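Cell wall surface anchor family protein (Streptococcus pneumoniae, PDB 4OQ1) is the ancillary pilin RrgC of the pneumococcal pilus and probably helps attach the pilus to the bacterial cell wall. Local coordinates at residues V31-N36 and E95-V100; A123-E128 and L137-K142; R51-K56 and K86-M91. The protein carries 3 engineered substitutions. One frame throughout, in Å; residues are numbered along the deposited sequence.

Contact 1 (V31-N36 and E95-V100); sequences VLQLEN and ENQIEV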
loop_
_atom_site.group_PDB
_atom_site.type_symbol
_atom_site.label_atom_id
_atom_site.label_comp_id
_atom_site.label_asym_id
_atom_site.label_seq_id
_atom_site.Cartn_x
_atom_site.Cartn_y
_atom_site.Cartn_z
ATOM N N VAL A 31 -4.396 -34.690 -8.937
ATOM C CA VAL A 31 -5.018 -33.452 -8.392
ATOM C C VAL A 31 -3.985 -32.818 -7.373
ATOM O O VAL A 31 -3.440 -33.543 -6.498
ATOM C CB VAL A 31 -6.382 -33.837 -7.692
ATOM C CG1 VAL A 31 -6.859 -32.803 -6.696
ATOM C CG2 VAL A 31 -7.491 -34.078 -8.711
ATOM N N LEU A 32 -3.637 -31.538 -7.585
ATOM C CA LEU A 32 -2.751 -30.774 -6.710
ATOM C C LEU A 32 -3.554 -29.653 -6.039
ATOM O O LEU A 32 -4.189 -28.840 -6.668
ATOM C CB LEU A 32 -1.591 -30.157 -7.512
ATOM C CG LEU A 32 -0.630 -31.198 -8.106
ATOM C CD1 LEU A 32 0.348 -30.634 -9.076
ATOM C CD2 LEU A 32 0.123 -31.900 -6.986
ATOM N N GLN A 33 -3.540 -29.628 -4.721
ATOM C CA GLN A 33 -4.150 -28.549 -3.984
ATOM C C GLN A 33 -2.986 -27.690 -3.466
ATOM O O GLN A 33 -1.948 -28.205 -3.053
ATOM C CB GLN A 33 -5.034 -29.161 -2.892
ATOM C CG GLN A 33 -6.280 -29.839 -3.425
ATOM C CD GLN A 33 -6.942 -30.826 -2.466
ATOM O OE1 GLN A 33 -6.502 -31.028 -1.331
ATOM N NE2 GLN A 33 -8.049 -31.409 -2.904
ATOM N N LEU A 34 -3.133 -26.369 -3.519
ATOM C CA LEU A 34 -2.051 -25.459 -3.180
ATOM C C LEU A 34 -2.409 -24.533 -2.006
ATOM O O LEU A 34 -3.614 -24.252 -1.760
ATOM C CB LEU A 34 -1.726 -24.577 -4.354
ATOM C CG LEU A 34 -1.467 -25.249 -5.690
ATOM C CD1 LEU A 34 -1.105 -24.172 -6.664
ATOM C CD2 LEU A 34 -0.372 -26.328 -5.636
ATOM N N GLU A 35 -1.378 -23.986 -1.398
ATOM C CA GLU A 35 -1.525 -22.910 -0.421
ATOM C C GLU A 35 -2.015 -21.640 -1.178
ATOM O O GLU A 35 -1.491 -21.263 -2.241
ATOM C CB GLU A 35 -0.203 -22.638 0.260
ATOM C CG GLU A 35 0.476 -23.836 1.004
ATOM C CD GLU A 35 1.914 -23.552 1.433
ATOM O OE1 GLU A 35 2.375 -22.406 1.538
ATOM O OE2 GLU A 35 2.675 -24.488 1.763
ATOM N N ASN A 36 -3.035 -20.980 -0.617
ATOM C CA ASN A 36 -3.441 -19.651 -1.069
ATOM C C ASN A 36 -3.870 -19.815 -2.511
ATOM O O ASN A 36 -3.617 -18.934 -3.331
ATOM C CB ASN A 36 -2.271 -18.650 -0.939
ATOM C CG ASN A 36 -2.731 -17.157 -0.888
ATOM O OD1 ASN A 36 -3.830 -16.889 -0.527
ATOM N ND2 ASN A 36 -1.868 -16.232 -1.290
ATOM N N GLU A 95 -11.430 -24.748 -10.114
ATOM C CA GLU A 95 -11.885 -23.735 -9.120
ATOM C C GLU A 95 -11.152 -23.734 -7.773
ATOM O O GLU A 95 -10.809 -22.668 -7.232
ATOM C CB GLU A 95 -13.410 -23.860 -8.853
ATOM C CG GLU A 95 -14.294 -23.890 -10.097
ATOM C CD GLU A 95 -14.460 -25.289 -10.673
ATOM O OE1 GLU A 95 -15.252 -26.077 -10.097
ATOM O OE2 GLU A 95 -13.808 -25.604 -11.710
ATOM N N ASN A 96 -10.970 -24.914 -7.171
ATOM C CA ASN A 96 -10.226 -24.961 -5.914
ATOM C C ASN A 96 -8.970 -25.879 -5.981
ATOM O O ASN A 96 -8.303 -26.035 -4.955
ATOM C CB ASN A 96 -11.134 -25.427 -4.770
ATOM C CG ASN A 96 -10.563 -25.110 -3.394
ATOM O OD1 ASN A 96 -9.818 -24.167 -3.225
ATOM N ND2 ASN A 96 -10.872 -25.932 -2.424
ATOM N N GLN A 97 -8.675 -26.407 -7.171
ATOM C CA GLN A 97 -7.532 -27.371 -7.373
ATOM C C GLN A 97 -7.091 -27.539 -8.839
ATOM O O GLN A 97 -7.767 -27.142 -9.801
ATOM C CB GLN A 97 -7.885 -28.709 -6.703
ATOM C CG GLN A 97 -8.941 -29.547 -7.403
ATOM C CD GLN A 97 -9.582 -30.633 -6.531
ATOM O OE1 GLN A 97 -9.431 -30.664 -5.313
ATOM N NE2 GLN A 97 -10.337 -31.529 -7.169
ATOM N N ILE A 98 -5.897 -28.105 -9.024
ATOM C CA ILE A 98 -5.289 -28.314 -10.327
ATOM C C ILE A 98 -5.539 -29.755 -10.630
ATOM O O ILE A 98 -5.561 -30.609 -9.705
ATOM C CB ILE A 98 -3.732 -28.082 -10.341
ATOM C CG1 ILE A 98 -3.378 -26.635 -10.230
ATOM C CG2 ILE A 98 -3.047 -28.611 -11.588
ATOM C CD1 ILE A 98 -2.095 -26.442 -9.461
ATOM N N GLU A 99 -5.765 -30.036 -11.898
ATOM C CA GLU A 99 -5.678 -31.412 -12.468
ATOM C C GLU A 99 -4.563 -31.514 -13.486
ATOM O O GLU A 99 -4.357 -30.618 -14.312
ATOM C CB GLU A 99 -6.953 -31.925 -13.148
ATOM C CG GLU A 99 -8.051 -32.324 -12.196
ATOM C CD GLU A 99 -9.349 -32.649 -12.939
ATOM O OE1 GLU A 99 -9.405 -32.590 -14.205
ATOM O OE2 GLU A 99 -10.322 -32.961 -12.252
ATOM N N VAL A 100 -3.803 -32.610 -13.379
ATOM C CA VAL A 100 -2.706 -32.902 -14.284
ATOM C C VAL A 100 -3.123 -34.190 -14.968
ATOM O O VAL A 100 -3.471 -35.153 -14.280
ATOM C CB VAL A 100 -1.335 -33.068 -13.563
ATOM C CG1 VAL A 100 -0.271 -33.128 -14.601
ATOM C CG2 VAL A 100 -1.156 -31.869 -12.591
HETATM O O HOH W 1 -6.122 -26.192 -3.864
#
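Leu32 and Ile98 exchange both backbone hydrogen bonds of an antiparallel pair. Leu32 N to Ile98 O and Ile98 N to Leu32 O are each 3.0 Å. The second is the straighter, 173° at the hydrogen. A third bond joins two side-chain amides: Gln33 NE2 donates to Gln97 OE1 at 2.9 Å. The acceptor lies in the amide plane of Gln33, and the two amides are turned only 22° apart. The side chains run side by side and point the same way. Gln97 CG sits between the backbone N and the carbonyl carbon (chi1 73°), and the chain is extended beyond it.

Val31 and Glu99 lie on one face of the sheet. Val31 CG1 packs on the amide carbon Gln97 CD at 3.5 Å, and Val31 CG2 on Glu99 CG at 3.9 Å. Leu32 and Ile98 project from the other face. There Leu34 CD1 meets Ile98 CD1 at 3.7 Å, and Leu32 CD1 touches Val100 CG2 at 4.0 Å.

The contact joins strands 28-33 and 98-103 inside a mixed sheet. Strand 137-140 pairs with the far edge of 28-33, strand 85-93 with that of 98-103. Phe125 of strand 120-129 packs on Leu32.

Contact 2 (A123-E128 and L137-K142); sequences AEFLFE and LVIVAK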
loop_
_atom_site.group_PDB
_atom_site.type_symbol
_atom_site.label_atom_id
_atom_site.label_comp_id
_atom_site.label_asym_id
_atom_site.label_seq_id
_atom_site.Cartn_x
_atom_site.Cartn_y
_atom_site.Cartn_z
ATOM N N ALA A 123 7.810 -26.574 -5.360
ATOM C CA ALA A 123 7.346 -27.684 -4.595
ATOM C C ALA A 123 8.126 -28.974 -4.993
ATOM O O ALA A 123 8.096 -29.398 -6.117
ATOM C CB ALA A 123 5.866 -27.867 -4.822
ATOM N N GLU A 124 8.741 -29.603 -4.029
ATOM C CA GLU A 124 9.505 -30.764 -4.236
ATOM C C GLU A 124 8.888 -31.960 -3.627
ATOM O O GLU A 124 8.849 -32.046 -2.384
ATOM C CB GLU A 124 10.843 -30.566 -3.659
ATOM C CG GLU A 124 11.567 -29.424 -4.428
ATOM C CD GLU A 124 12.952 -29.054 -3.826
ATOM O OE1 GLU A 124 13.438 -29.749 -2.925
ATOM O OE2 GLU A 124 13.526 -28.054 -4.305
ATOM N N PHE A 125 8.427 -32.876 -4.492
ATOM C CA PHE A 125 7.818 -34.085 -3.975
ATOM C C PHE A 125 7.882 -35.205 -4.998
ATOM O O PHE A 125 8.178 -34.980 -6.213
ATOM C CB PHE A 125 6.365 -33.832 -3.548
ATOM C CG PHE A 125 5.492 -33.280 -4.639
ATOM C CD1 PHE A 125 5.478 -31.931 -4.993
ATOM C CD2 PHE A 125 4.672 -34.132 -5.354
ATOM C CE1 PHE A 125 4.693 -31.501 -6.034
ATOM C CE2 PHE A 125 3.877 -33.684 -6.365
ATOM C CZ PHE A 125 3.849 -32.365 -6.682
ATOM N N LEU A 126 7.461 -36.384 -4.564
ATOM C CA LEU A 126 7.327 -37.471 -5.493
ATOM C C LEU A 126 5.879 -37.831 -5.490
ATOM O O LEU A 126 5.202 -37.644 -4.494
ATOM C CB LEU A 126 8.064 -38.726 -4.976
ATOM C CG LEU A 126 9.560 -38.806 -4.766
ATOM C CD1 LEU A 126 9.985 -40.231 -4.498
ATOM C CD2 LEU A 126 10.232 -38.305 -5.988
ATOM N N PHE A 127 5.444 -38.330 -6.609
ATOM C CA PHE A 127 4.192 -39.066 -6.654
ATOM C C PHE A 127 4.292 -40.393 -7.452
ATOM O O PHE A 127 5.023 -40.485 -8.417
ATOM C CB PHE A 127 3.047 -38.147 -7.144
ATOM C CG PHE A 127 3.118 -37.703 -8.570
ATOM C CD1 PHE A 127 2.506 -38.443 -9.583
ATOM C CD2 PHE A 127 3.867 -36.599 -8.912
ATOM C CE1 PHE A 127 2.502 -38.018 -10.903
ATOM C CE2 PHE A 127 3.940 -36.184 -10.246
ATOM C CZ PHE A 127 3.287 -36.898 -11.241
ATOM N N GLU A 128 3.381 -41.344 -7.178
ATOM C CA GLU A 128 3.503 -42.633 -7.857
ATOM C C GLU A 128 2.129 -42.985 -8.403
ATOM O O GLU A 128 1.136 -42.871 -7.675
ATOM C CB GLU A 128 4.052 -43.667 -6.905
ATOM C CG GLU A 128 4.104 -45.046 -7.548
ATOM C CD GLU A 128 4.653 -46.100 -6.662
ATOM O OE1 GLU A 128 5.678 -46.648 -7.039
ATOM O OE2 GLU A 128 4.077 -46.378 -5.589
ATOM N N LEU A 137 -5.412 -39.332 -8.021
ATOM C CA LEU A 137 -4.503 -39.214 -6.890
ATOM C C LEU A 137 -4.557 -37.738 -6.414
ATOM O O LEU A 137 -4.433 -36.864 -7.196
ATOM C CB LEU A 137 -3.081 -39.558 -7.368
ATOM C CG LEU A 137 -2.042 -39.560 -6.285
ATOM C CD1 LEU A 137 -2.312 -40.550 -5.140
ATOM C CD2 LEU A 137 -0.724 -39.871 -6.896
ATOM N N VAL A 138 -4.659 -37.506 -5.120
ATOM C CA VAL A 138 -4.739 -36.155 -4.517
ATOM C C VAL A 138 -3.505 -35.845 -3.679
ATOM O O VAL A 138 -3.257 -36.506 -2.693
ATOM C CB VAL A 138 -5.972 -36.005 -3.576
ATOM C CG1 VAL A 138 -6.037 -34.603 -3.037
ATOM C CG2 VAL A 138 -7.258 -36.403 -4.319
ATOM N N ILE A 139 -2.745 -34.842 -4.065
ATOM C CA ILE A 139 -1.624 -34.364 -3.275
ATOM C C ILE A 139 -1.782 -32.880 -2.896
ATOM O O ILE A 139 -2.010 -32.034 -3.744
ATOM C CB ILE A 139 -0.331 -34.486 -4.062
ATOM C CG1 ILE A 139 -0.010 -35.975 -4.165
ATOM C CG2 ILE A 139 0.816 -33.696 -3.428
ATOM C CD1 ILE A 139 1.197 -36.309 -4.924
ATOM N N VAL A 140 -1.571 -32.602 -1.619
ATOM C CA VAL A 140 -1.622 -31.251 -1.088
ATOM C C VAL A 140 -0.154 -30.757 -1.063
ATOM O O VAL A 140 0.617 -31.161 -0.193
ATOM C CB VAL A 140 -2.253 -31.195 0.328
ATOM C CG1 VAL A 140 -2.454 -29.759 0.765
ATOM C CG2 VAL A 140 -3.574 -31.944 0.450
ATOM N N ALA A 141 0.237 -29.907 -2.008
ATOM C CA ALA A 141 1.678 -29.649 -2.224
ATOM C C ALA A 141 2.190 -28.509 -1.337
ATOM O O ALA A 141 1.577 -27.434 -1.323
ATOM C CB ALA A 141 1.873 -29.232 -3.665
ATOM N N LYS A 142 3.307 -28.711 -0.604
ATOM C CA LYS A 142 3.807 -27.729 0.292
ATOM C C LYS A 142 4.655 -26.851 -0.560
ATOM O O LYS A 142 5.394 -27.327 -1.392
ATOM C CB LYS A 142 4.668 -28.327 1.392
ATOM C CG LYS A 142 5.391 -27.272 2.220
ATOM C CD LYS A 142 5.708 -27.889 3.567
ATOM C CE LYS A 142 5.973 -26.788 4.609
ATOM N NZ LYS A 142 7.217 -26.160 4.228
HETATM O O HOH W 2 6.923 -29.397 -1.511
#
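Ile139 CD1 presses on Phe127 CB at 3.4 Å, the closest approach between the two segments. The same methyl reaches the rim carbon Phe125 CE2 at 4.0 Å, so it serves both aromatic residues. Ile139 CG1 stands anti to the carbonyl carbon (chi1 -71°), which puts CG2 anti to the backbone N. CG2 lies over one face of the Phe125 ring. Next to it, Leu137 CD2 fits against the backbone, 3.6 Å from Glu128 O, and also meets Phe127 CB at 4.2 Å. The Phe127 ring itself leads away from strand 137-140 and meets Tyr108.

The segments run nearly antiparallel, at 169°, but their axes stay 9.2 Å apart. They are thus not paired as neighbouring strands. They belong to one curved mixed sheet and face each other across its interior, with side chains filling the gap. Leu32 and Leu30 of strand 28-33 pack on Phe125 and Phe127 in the same apolar layer. Helix 66-73 covers Leu126 on the other side of strand 120-129.

Toward Ala123 and Lys142 the packing thins. Ala141 CB lies 4.3 Å from Phe125 CE1 and approaches the ring obliquely. Ala123 CB touches the carbonyl oxygen Lys142 O at 3.5 Å. A water donates to that oxygen and accepts a weak bond from Glu124 N, a tenuous link at this end. The Lys142 side chain is exposed and leads away from strand 120-129, touching Glu35.

Contact 3 (R51-K56 and K86-M91); sequences RLQVWK and KTSFEM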
loop_
_atom_site.group_PDB
_atom_site.type_symbol
_atom_site.label_atom_id
_atom_site.label_comp_id
_atom_site.label_asym_id
_atom_site.label_seq_id
_atom_site.Cartn_x
_atom_site.Cartn_y
_atom_site.Cartn_z
ATOM N N ARG A 51 2.071 -26.532 -18.289
ATOM C CA ARG A 51 2.477 -27.920 -18.168
ATOM C C ARG A 51 3.195 -28.202 -16.842
ATOM O O ARG A 51 3.928 -27.369 -16.339
ATOM C CB ARG A 51 3.373 -28.328 -19.338
ATOM C CG ARG A 51 2.775 -28.065 -20.734
ATOM C CD ARG A 51 3.558 -28.743 -21.840
ATOM N NE ARG A 51 3.467 -30.224 -21.772
ATOM C CZ ARG A 51 2.502 -30.990 -22.302
ATOM N NH1 ARG A 51 1.512 -30.454 -22.982
ATOM N NH2 ARG A 51 2.540 -32.313 -22.155
ATOM N N LEU A 52 3.001 -29.398 -16.300
ATOM C CA LEU A 52 3.798 -29.826 -15.116
ATOM C C LEU A 52 5.064 -30.556 -15.549
ATOM O O LEU A 52 5.002 -31.583 -16.197
ATOM C CB LEU A 52 2.945 -30.675 -14.234
ATOM C CG LEU A 52 3.662 -31.025 -12.930
ATOM C CD1 LEU A 52 3.700 -29.848 -11.904
ATOM C CD2 LEU A 52 3.017 -32.243 -12.353
ATOM N N GLN A 53 6.226 -29.974 -15.307
ATOM C CA GLN A 53 7.475 -30.610 -15.598
ATOM C C GLN A 53 7.781 -31.677 -14.546
ATOM O O GLN A 53 7.652 -31.391 -13.308
ATOM C CB GLN A 53 8.624 -29.595 -15.546
ATOM C CG GLN A 53 8.478 -28.458 -16.561
ATOM C CD GLN A 53 8.431 -28.961 -17.986
ATOM O OE1 GLN A 53 9.154 -29.876 -18.392
ATOM N NE2 GLN A 53 7.538 -28.396 -18.727
ATOM N N VAL A 54 8.160 -32.871 -15.002
ATOM C CA VAL A 54 8.538 -33.958 -14.115
ATOM C C VAL A 54 9.797 -34.728 -14.575
ATOM O O VAL A 54 10.231 -34.659 -15.743
ATOM C CB VAL A 54 7.379 -34.958 -13.889
ATOM C CG1 VAL A 54 6.111 -34.284 -13.467
ATOM C CG2 VAL A 54 7.138 -35.833 -15.128
ATOM N N TRP A 55 10.364 -35.488 -13.665
ATOM C CA TRP A 55 11.320 -36.481 -14.011
ATOM C C TRP A 55 10.761 -37.793 -13.639
ATOM O O TRP A 55 10.387 -37.985 -12.476
ATOM C CB TRP A 55 12.585 -36.266 -13.211
ATOM C CG TRP A 55 13.387 -35.042 -13.571
ATOM C CD1 TRP A 55 14.505 -35.001 -14.388
ATOM C CD2 TRP A 55 13.138 -33.716 -13.192
ATOM N NE1 TRP A 55 14.972 -33.740 -14.509
ATOM C CE2 TRP A 55 14.154 -32.902 -13.823
ATOM C CE3 TRP A 55 12.153 -33.102 -12.448
ATOM C CZ2 TRP A 55 14.232 -31.555 -13.626
ATOM C CZ3 TRP A 55 12.198 -31.733 -12.249
ATOM C CH2 TRP A 55 13.240 -30.971 -12.848
ATOM N N LYS A 56 10.816 -38.751 -14.536
ATOM C CA LYS A 56 10.331 -40.123 -14.245
ATOM C C LYS A 56 11.510 -40.972 -13.807
ATOM O O LYS A 56 12.538 -41.061 -14.521
ATOM C CB LYS A 56 9.681 -40.713 -15.514
ATOM C CG LYS A 56 9.082 -42.141 -15.339
ATOM C CD LYS A 56 8.535 -42.744 -16.676
ATOM C CE LYS A 56 7.762 -44.028 -16.424
ATOM N NZ LYS A 56 8.499 -45.071 -15.661
ATOM N N LYS A 86 13.050 -36.908 -18.465
ATOM C CA LYS A 86 12.424 -35.636 -18.247
ATOM C C LYS A 86 11.212 -35.561 -19.103
ATOM O O LYS A 86 11.294 -35.764 -20.325
ATOM C CB LYS A 86 13.363 -34.508 -18.617
ATOM C CG LYS A 86 12.824 -33.130 -18.279
ATOM C CD LYS A 86 12.792 -32.842 -16.770
ATOM C CE LYS A 86 11.979 -31.575 -16.488
ATOM N NZ LYS A 86 12.465 -30.413 -17.311
ATOM N N THR A 87 10.054 -35.348 -18.520
ATOM C CA THR A 87 8.866 -35.202 -19.381
ATOM C C THR A 87 7.946 -34.099 -18.855
ATOM O O THR A 87 8.374 -33.346 -17.943
ATOM C CB THR A 87 8.181 -36.546 -19.633
ATOM O OG1 THR A 87 7.220 -36.411 -20.672
ATOM C CG2 THR A 87 7.528 -37.129 -18.400
ATOM N N SER A 88 6.741 -33.977 -19.426
ATOM C CA SER A 88 5.766 -33.064 -18.895
ATOM C C SER A 88 4.336 -33.415 -19.238
ATOM O O SER A 88 4.095 -34.158 -20.153
ATOM C CB SER A 88 6.164 -31.672 -19.353
ATOM O OG SER A 88 5.662 -31.456 -20.651
ATOM N N PHE A 89 3.375 -32.935 -18.448
ATOM C CA PHE A 89 1.983 -33.205 -18.603
ATOM C C PHE A 89 1.173 -31.922 -18.608
ATOM O O PHE A 89 1.541 -30.925 -17.934
ATOM C CB PHE A 89 1.504 -34.078 -17.465
ATOM C CG PHE A 89 2.262 -35.344 -17.364
ATOM C CD1 PHE A 89 2.192 -36.318 -18.364
ATOM C CD2 PHE A 89 3.060 -35.584 -16.266
ATOM C CE1 PHE A 89 2.919 -37.487 -18.272
ATOM C CE2 PHE A 89 3.775 -36.781 -16.158
ATOM C CZ PHE A 89 3.703 -37.733 -17.134
ATOM N N GLU A 90 0.068 -31.936 -19.348
ATOM C CA GLU A 90 -0.857 -30.798 -19.361
ATOM C C GLU A 90 -1.504 -30.585 -18.037
ATOM O O GLU A 90 -2.002 -31.538 -17.418
ATOM C CB GLU A 90 -1.992 -31.025 -20.356
ATOM C CG GLU A 90 -1.497 -31.135 -21.782
ATOM C CD GLU A 90 -2.551 -30.868 -22.835
ATOM O OE1 GLU A 90 -3.610 -30.253 -22.518
ATOM O OE2 GLU A 90 -2.277 -31.268 -24.001
ATOM N N MET A 91 -1.565 -29.325 -17.611
ATOM C CA MET A 91 -2.296 -28.989 -16.363
ATOM C C MET A 91 -3.457 -28.102 -16.655
ATOM O O MET A 91 -3.432 -27.275 -17.577
ATOM C CB MET A 91 -1.458 -28.241 -15.325
ATOM C CG MET A 91 0.008 -28.303 -15.513
ATOM S SD MET A 91 0.912 -27.231 -14.379
ATOM C CE MET A 91 0.058 -27.582 -12.870
#
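Strands 51-56 and 86-91 run antiparallel at 156°, and the pairs Leu52-Phe89 and Val54-Thr87 each exchange two backbone hydrogen bonds. The shortest is Leu52 N to Phe89 O, 2.7 Å. Arg51 grips Ser88 side-on with two nitrogens. NE reaches Ser88 OG at 2.8 Å, nearly straight (170°) and in the guanidinium plane. NH2 reaches Ser88 O at 3.1 Å, from above that carbonyl's plane. These two bonds probably fix the rotation of the group, and one of its faces lies over the backbone at Phe89 and Glu90. Glu90 OE2 stays 4.0 Å from Arg51 NH1, too far for a salt bridge.

These are adjacent strands of the N-terminal domain's mixed sheet, between strands 106-110 and 98-103. Its two faces differ. On one, Lys86 bends at chi2 (71°) and lays CD over the five-membered ring of Trp55, a CH-pi contact 3.4 Å from the centroid. Lys86 NZ makes an off-centre cation-pi contact with the six-membered ring. On the other face Val54 CG2 touches both Thr87 CG2, at 3.5 Å, and Phe89 CE2, at 3.6 Å. The Phe89 side chain also packs on Val100, Ile103 and Pro104.

How the contacts relate
All three contacts lie in the N-terminal domain, on the same side of the chain's centre, and reach one mixed sheet. Contact 3 pairs strands 50-56 and 85-93. Contact 1 pairs 28-33 with 98-103, next to 85-93. Contact 2 brings strand 137-140, the neighbour of 28-33, opposite strand 120-129. The centres of contacts 1 and 2 are about 11 Å apart, those of 1 and 3 about 16 Å, and those of 2 and 3 about 13 Å. Along the chain, contact 3 is nested inside the loop closed by contact 1, and contact 2 follows. The arrangement is consistent with a sheet that curls round an apolar interior, bringing parts of the chain far apart in sequence into one domain.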